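Local atomic coordinates of CD38 molecule (Bos taurus, PDB entry 3KOU), a protein that belongs to the ADP-ribosyl cyclase family, carries several disulfides and a glycan, and holds the ligand 2NF in a pocket beside its parallel beta sheet. Residues 82-87 against 159-164; 164-169 against 198-203. All coordinates share one frame; numbering follows the deposited sequence.

How the contacts relate
Two contacts in series along the chain illustrate how the approach to a parallel sheet and the sheet itself are held differently. Contact 1 (82-87 with 159-164) joins the start of strand 85-88 to the end of helix 145-160 and the turn into strand 164-170, and is partly buried; contact 2 (164-169 with 198-203) joins two neighbouring strands of the sheet and is buried. Thr-164 belongs to both, and Phe-86 ties them together, its N lying 2.8 Å from Arg-166 O in a probable hydrogen bond. Contact 1 relies on one direct backbone bond, three waters and the Cys-81 to Cys-162 disulfide, and reaches the bound 2NF. Contact 2 is instead held by five regular backbone bonds and apolar packing.

Contact 1 of 2, residues 82-87 against 159-164; sequences GQQVFW and ESACNT. With 2NF ([[(2R,3S,4R,5R)-5-(6-aminopurin-9-yl)-3,4-dihydroxyoxolan-2-yl]methoxy-hydroxyphosphoryl] [(2R,3S,4R,5R)-5-(3-carbamoylpyridin-1-ium-1yl)- 3-fluoro-,4- hydroxyoxolan-2-yl]methyl phosphate), chain E.
Gly-82 and Thr-164 draw the backbones together with CA atoms 4.7 Å apart, at the entrance to the parallel sheet of the ADP-ribosyl cyclase fold. Gly-82 N donates to Cys-162 O (3.2 Å) with the donor tilted 28° from the carbonyl plane, and Gly-82 CA makes a CA-H...O contact with Thr-164 O. The disulfide between Cys-81 and Cys-162 staples the same junction. Beyond it the segments diverge, and water bridges the gap: water 1 accepts from Gln-84 N and lies 2.8 Å from Thr-164 O, one of several acceptors it could serve.

Gln-84 is the side chain that spans the divergence. With CG anti to the backbone N (chi1 -167°) and the chain extended beyond it, the amide reaches Ala-161: Gln-84 OE1 lies 3.3 Å from Ala-161 CA and also touches its CB. Water 2 links this oxygen to Cys-162 N, and water 3 links it to Ser-160 OG, while NE2 is bonded to Phe-157 O; both ends of the amide are therefore engaged, which fixes its flip. Farther along, Phe-86 and Trp-87 belong to the ligand pocket. The Trp-87 indole has 2NF C3D over one face, and Trp-87 N donates to 2NF O3D at 2.8 Å, nearly straight at 171°.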
loop_
_atom_site.group_PDB
_atom_site.type_symbol
_atom_site.label_atom_id
_atom_site.label_comp_id
_atom_site.label_asym_id
_atom_site.label_seq_id
_atom_site.Cartn_x
_atom_site.Cartn_y
_atom_site.Cartn_z
ATOM N N GLY A 82 -10.898 -7.534 10.818
ATOM C CA GLY A 82 -10.294 -7.082 12.059
ATOM C C GLY A 82 -8.769 -7.103 12.124
ATOM O O GLY A 82 -8.180 -6.810 13.171
ATOM N N GLN A 83 -8.103 -7.440 11.024
ATOM C CA GLN A 83 -6.636 -7.490 11.064
ATOM C C GLN A 83 -5.941 -6.459 10.161
ATOM O O GLN A 83 -4.721 -6.415 10.081
ATOM C CB GLN A 83 -6.127 -8.907 10.767
ATOM C CG GLN A 83 -6.491 -9.903 11.883
ATOM C CD GLN A 83 -6.273 -11.357 11.499
ATOM O OE1 GLN A 83 -5.328 -11.693 10.783
ATOM N NE2 GLN A 83 -7.144 -12.233 11.993
ATOM N N GLN A 84 -6.714 -5.608 9.504
ATOM C CA GLN A 84 -6.110 -4.735 8.488
ATOM C C GLN A 84 -5.595 -3.390 9.033
ATOM O O GLN A 84 -6.235 -2.745 9.866
ATOM C CB GLN A 84 -7.123 -4.506 7.367
ATOM C CG GLN A 84 -6.565 -3.885 6.088
ATOM C CD GLN A 84 -7.546 -4.050 4.922
ATOM O OE1 GLN A 84 -8.395 -4.948 4.933
ATOM N NE2 GLN A 84 -7.417 -3.210 3.918
ATOM N N VAL A 85 -4.443 -2.966 8.535
ATOM C CA VAL A 85 -3.791 -1.734 8.969
ATOM C C VAL A 85 -3.425 -0.870 7.771
ATOM O O VAL A 85 -2.760 -1.338 6.847
ATOM C CB VAL A 85 -2.510 -2.036 9.771
ATOM C CG1 VAL A 85 -1.760 -0.734 10.108
ATOM C CG2 VAL A 85 -2.873 -2.833 11.026
ATOM N N PHE A 86 -3.882 0.381 7.787
ATOM C CA PHE A 86 -3.472 1.400 6.832
ATOM C C PHE A 86 -2.392 2.274 7.482
ATOM O O PHE A 86 -2.259 2.298 8.708
ATOM C CB PHE A 86 -4.681 2.288 6.431
ATOM C CG PHE A 86 -5.765 1.539 5.703
ATOM C CD1 PHE A 86 -5.722 1.387 4.323
ATOM C CD2 PHE A 86 -6.813 0.966 6.402
ATOM C CE1 PHE A 86 -6.716 0.686 3.658
ATOM C CE2 PHE A 86 -7.816 0.267 5.737
ATOM C CZ PHE A 86 -7.771 0.134 4.376
ATOM N N TRP A 87 -1.630 2.992 6.660
ATOM C CA TRP A 87 -0.603 3.920 7.143
ATOM C C TRP A 87 -0.392 5.051 6.136
ATOM O O TRP A 87 -0.693 4.900 4.954
ATOM C CB TRP A 87 0.724 3.200 7.407
ATOM C CG TRP A 87 1.301 2.531 6.195
ATOM C CD1 TRP A 87 1.098 1.238 5.795
ATOM C CD2 TRP A 87 2.183 3.112 5.236
ATOM N NE1 TRP A 87 1.801 0.982 4.637
ATOM C CE2 TRP A 87 2.471 2.118 4.274
ATOM C CE3 TRP A 87 2.760 4.381 5.093
ATOM C CZ2 TRP A 87 3.304 2.351 3.194
ATOM C CZ3 TRP A 87 3.587 4.603 4.018
ATOM C CH2 TRP A 87 3.857 3.593 3.084
ATOM N N GLU A 159 -11.239 -1.635 -0.607
ATOM C CA GLU A 159 -12.589 -2.139 -0.899
ATOM C C GLU A 159 -12.898 -3.450 -0.170
ATOM O O GLU A 159 -14.056 -3.738 0.158
ATOM C CB GLU A 159 -12.811 -2.306 -2.409
ATOM C CG GLU A 159 -12.836 -0.986 -3.167
ATOM C CD GLU A 159 -12.761 -1.136 -4.686
ATOM O OE1 GLU A 159 -12.478 -2.244 -5.188
ATOM O OE2 GLU A 159 -12.988 -0.124 -5.383
ATOM N N SER A 160 -11.868 -4.241 0.109
ATOM C CA SER A 160 -12.111 -5.548 0.705
ATOM C C SER A 160 -12.088 -5.560 2.239
ATOM O O SER A 160 -12.492 -6.549 2.856
ATOM C CB SER A 160 -11.169 -6.605 0.111
ATOM O OG SER A 160 -9.836 -6.332 0.455
ATOM N N ALA A 161 -11.673 -4.447 2.840
ATOM C CA ALA A 161 -11.543 -4.334 4.297
ATOM C C ALA A 161 -12.861 -4.634 4.979
ATOM O O ALA A 161 -13.920 -4.358 4.421
ATOM C CB ALA A 161 -11.100 -2.943 4.678
ATOM N N CYS A 162 -12.799 -5.216 6.168
ATOM C CA CYS A 162 -14.027 -5.517 6.886
ATOM C C CYS A 162 -13.866 -5.468 8.392
ATOM O O CYS A 162 -12.767 -5.674 8.933
ATOM C CB CYS A 162 -14.590 -6.869 6.451
ATOM S SG CYS A 162 -13.389 -8.198 6.532
ATOM N N ASN A 163 -14.989 -5.211 9.055
ATOM C CA ASN A 163 -15.035 -4.984 10.495
ATOM C C ASN A 163 -14.109 -3.854 10.936
ATOM O O ASN A 163 -14.088 -2.793 10.321
ATOM C CB ASN A 163 -14.805 -6.291 11.262
ATOM C CG ASN A 163 -15.911 -7.303 11.001
ATOM O OD1 ASN A 163 -17.012 -6.929 10.595
ATOM N ND2 ASN A 163 -15.628 -8.576 11.233
ATOM N N THR A 164 -13.327 -4.062 11.980
ATOM C CA THR A 164 -12.512 -2.954 12.464
ATOM C C THR A 164 -11.201 -2.869 11.702
ATOM O O THR A 164 -10.501 -3.868 11.560
ATOM C CB THR A 164 -12.156 -3.110 13.937
ATOM O OG1 THR A 164 -13.349 -3.221 14.710
ATOM C CG2 THR A 164 -11.375 -1.895 14.415
HETATM C C1D 2NF E . -2.071 2.198 0.609
HETATM C C2D 2NF E . -1.805 1.513 1.936
HETATM F F2D 2NF E . -2.583 0.532 2.303
HETATM C C3D 2NF E . -1.440 2.629 2.886
HETATM O O3D 2NF E . -2.246 2.612 3.987
HETATM O O4D 2NF E . -1.487 3.471 0.723
HETATM C C4D 2NF E . -1.320 3.882 2.010
HETATM C C5D 2NF E . -0.090 4.724 2.182
HETATM O O5D 2NF E . 0.436 5.466 1.094
HETATM P PN 2NF E . 0.443 7.001 1.287
HETATM O O1N 2NF E . -0.755 7.228 2.040
HETATM O O2N 2NF E . 0.570 7.608 0.043
HETATM O O3 2NF E . 1.628 7.235 2.260
HETATM P PA 2NF E . 2.960 8.021 2.007
HETATM O O1A 2NF E . 2.648 9.292 1.595
HETATM O O2A 2NF E . 3.570 7.286 0.931
HETATM O O5B 2NF E . 3.728 7.984 3.218
HETATM O O HOH W 1 -9.572 -5.245 9.355
HETATM O O HOH W 2 -10.104 -6.459 6.669
HETATM O O HOH W 3 -9.117 -6.740 2.990
#

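Contact 2 of 2, residues 164-169 against 198-203; sequences TVRVVL and EAWLVH
Arg-166 to Leu-169 pair in parallel with Glu-198 to Leu-201, one residue to one, and the strand axes come within 4.7 Å at an angle of 18°. Five backbone hydrogen bonds form the ladder. Glu-198 N, Trp-200 N and Val-202 N donate to the carbonyls of Val-165, Val-167 and Leu-169, while Val-167 N and Leu-169 N return the bond to Glu-198 O and Trp-200 O. Trp-200 N is 2.9 Å from Val-167 O.

Apolar contacts occupy the face bearing Val-167, Ala-199, Leu-169 and Leu-201. Val-167 CG1, set between its backbone N and carbonyl carbon (chi1 67°), presses on Ala-199 CB at a tight 3.5 Å. Leu-169 CD1 meets Leu-201 CD1 at 4.1 Å, the two side chains slanting past each other.

The other face, with Arg-166, Glu-198, Val-168 and Trp-200, mixes charged and apolar groups. The extended Glu-198 brings OE2 to 3.6 Å from Thr-164 CG2, but the same oxygen has a salt bridge with Arg-233 of the next strand. Arg-166 bends at chi2; its CG lies at the edge of the Trp-200 ring, and NH1 bonds to Tyr-97 OH. Helix 182-187 lies between the two strands in the chain, giving the beta-alpha-beta unit at the centre of this four-stranded parallel sheet.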
loop_
_atom_site.group_PDB
_atom_site.type_symbol
_atom_site.label_atom_id
_atom_site.label_comp_id
_atom_site.label_asym_id
_atom_site.label_seq_id
_atom_site.Cartn_x
_atom_site.Cartn_y
_atom_site.Cartn_z
ATOM N N THR A 164 -13.327 -4.062 11.980
ATOM C CA THR A 164 -12.512 -2.954 12.464
ATOM C C THR A 164 -11.201 -2.869 11.702
ATOM O O THR A 164 -10.501 -3.868 11.560
ATOM C CB THR A 164 -12.156 -3.110 13.937
ATOM O OG1 THR A 164 -13.349 -3.221 14.710
ATOM C CG2 THR A 164 -11.375 -1.895 14.415
ATOM N N VAL A 165 -10.886 -1.686 11.177
ATOM C CA VAL A 165 -9.588 -1.437 10.548
ATOM C C VAL A 165 -8.867 -0.347 11.332
ATOM O O VAL A 165 -9.508 0.464 12.003
ATOM C CB VAL A 165 -9.723 -0.997 9.068
ATOM C CG1 VAL A 165 -10.349 -2.110 8.233
ATOM C CG2 VAL A 165 -10.549 0.286 8.952
ATOM N N ARG A 166 -7.539 -0.339 11.261
ATOM C CA ARG A 166 -6.737 0.675 11.962
ATOM C C ARG A 166 -5.906 1.491 10.979
ATOM O O ARG A 166 -5.525 0.978 9.912
ATOM C CB ARG A 166 -5.813 0.045 13.023
ATOM C CG ARG A 166 -6.523 -0.702 14.140
ATOM C CD ARG A 166 -6.375 -2.198 13.965
ATOM N NE ARG A 166 -7.253 -2.954 14.856
ATOM C CZ ARG A 166 -6.905 -3.368 16.068
ATOM N NH1 ARG A 166 -5.696 -3.101 16.541
ATOM N NH2 ARG A 166 -7.766 -4.050 16.813
ATOM N N VAL A 167 -5.656 2.764 11.309
ATOM C CA VAL A 167 -4.703 3.583 10.552
ATOM C C VAL A 167 -3.674 4.277 11.459
ATOM O O VAL A 167 -4.028 4.828 12.513
ATOM C CB VAL A 167 -5.388 4.604 9.608
ATOM C CG1 VAL A 167 -6.114 5.666 10.404
ATOM C CG2 VAL A 167 -4.350 5.243 8.699
ATOM N N VAL A 168 -2.397 4.192 11.080
ATOM C CA VAL A 168 -1.316 4.851 11.829
ATOM C C VAL A 168 -0.921 6.133 11.098
ATOM O O VAL A 168 -0.458 6.086 9.957
ATOM C CB VAL A 168 -0.089 3.930 11.983
ATOM C CG1 VAL A 168 0.972 4.591 12.884
ATOM C CG2 VAL A 168 -0.527 2.563 12.549
ATOM N N LEU A 169 -1.130 7.271 11.750
ATOM C CA LEU A 169 -0.796 8.556 11.153
ATOM C C LEU A 169 0.274 9.265 11.949
ATOM O O LEU A 169 0.543 8.927 13.103
ATOM C CB LEU A 169 -2.037 9.447 11.042
ATOM C CG LEU A 169 -3.155 8.779 10.219
ATOM C CD1 LEU A 169 -4.476 9.564 10.317
ATOM C CD2 LEU A 169 -2.732 8.617 8.752
ATOM N N GLU A 198 -10.207 2.948 13.208
ATOM C CA GLU A 198 -9.549 3.540 14.360
ATOM C C GLU A 198 -8.264 4.190 13.897
ATOM O O GLU A 198 -7.441 3.529 13.282
ATOM C CB GLU A 198 -9.221 2.461 15.393
ATOM C CG GLU A 198 -10.443 1.833 16.021
ATOM C CD GLU A 198 -10.055 0.777 17.033
ATOM O OE1 GLU A 198 -8.864 0.733 17.404
ATOM O OE2 GLU A 198 -10.936 -0.002 17.447
ATOM N N ALA A 199 -8.096 5.476 14.186
ATOM C CA ALA A 199 -6.870 6.196 13.822
ATOM C C ALA A 199 -6.020 6.460 15.053
ATOM O O ALA A 199 -6.552 6.781 16.110
ATOM C CB ALA A 199 -7.211 7.518 13.121
ATOM N N TRP A 200 -4.702 6.311 14.900
ATOM C CA TRP A 200 -3.727 6.602 15.946
ATOM C C TRP A 200 -2.767 7.667 15.412
ATOM O O TRP A 200 -2.094 7.467 14.383
ATOM C CB TRP A 200 -2.959 5.318 16.328
ATOM C CG TRP A 200 -3.843 4.247 16.882
ATOM C CD1 TRP A 200 -4.506 3.279 16.173
ATOM C CD2 TRP A 200 -4.170 4.032 18.257
ATOM N NE1 TRP A 200 -5.236 2.487 17.024
ATOM C CE2 TRP A 200 -5.048 2.928 18.309
ATOM C CE3 TRP A 200 -3.831 4.680 19.448
ATOM C CZ2 TRP A 200 -5.572 2.449 19.503
ATOM C CZ3 TRP A 200 -4.356 4.203 20.633
ATOM C CH2 TRP A 200 -5.216 3.096 20.652
ATOM N N LEU A 201 -2.737 8.832 16.054
ATOM C CA LEU A 201 -1.819 9.888 15.625
ATOM C C LEU A 201 -0.623 9.922 16.574
ATOM O O LEU A 201 -0.756 10.279 17.750
ATOM C CB LEU A 201 -2.507 11.251 15.604
ATOM C CG LEU A 201 -3.336 11.619 14.361
ATOM C CD1 LEU A 201 -4.526 10.700 14.238
ATOM C CD2 LEU A 201 -3.791 13.063 14.454
ATOM N N VAL A 202 0.538 9.548 16.050
ATOM C CA VAL A 202 1.685 9.205 16.889
ATOM C C VAL A 202 2.831 10.159 16.564
ATOM O O VAL A 202 3.133 10.401 15.399
ATOM C CB VAL A 202 2.129 7.740 16.649
ATOM C CG1 VAL A 202 3.326 7.400 17.543
ATOM C CG2 VAL A 202 0.966 6.758 16.886
ATOM N N HIS A 203 3.469 10.711 17.591
ATOM C CA HIS A 203 4.528 11.682 17.351
ATOM C C HIS A 203 5.908 11.174 17.767
ATOM O O HIS A 203 6.026 10.191 18.500
ATOM C CB HIS A 203 4.223 12.996 18.076
ATOM C CG HIS A 203 4.188 12.859 19.566
ATOM N ND1 HIS A 203 5.333 12.753 20.327
ATOM C CD2 HIS A 203 3.148 12.791 20.428
ATOM C CE1 HIS A 203 4.998 12.631 21.600
ATOM N NE2 HIS A 203 3.683 12.646 21.690
#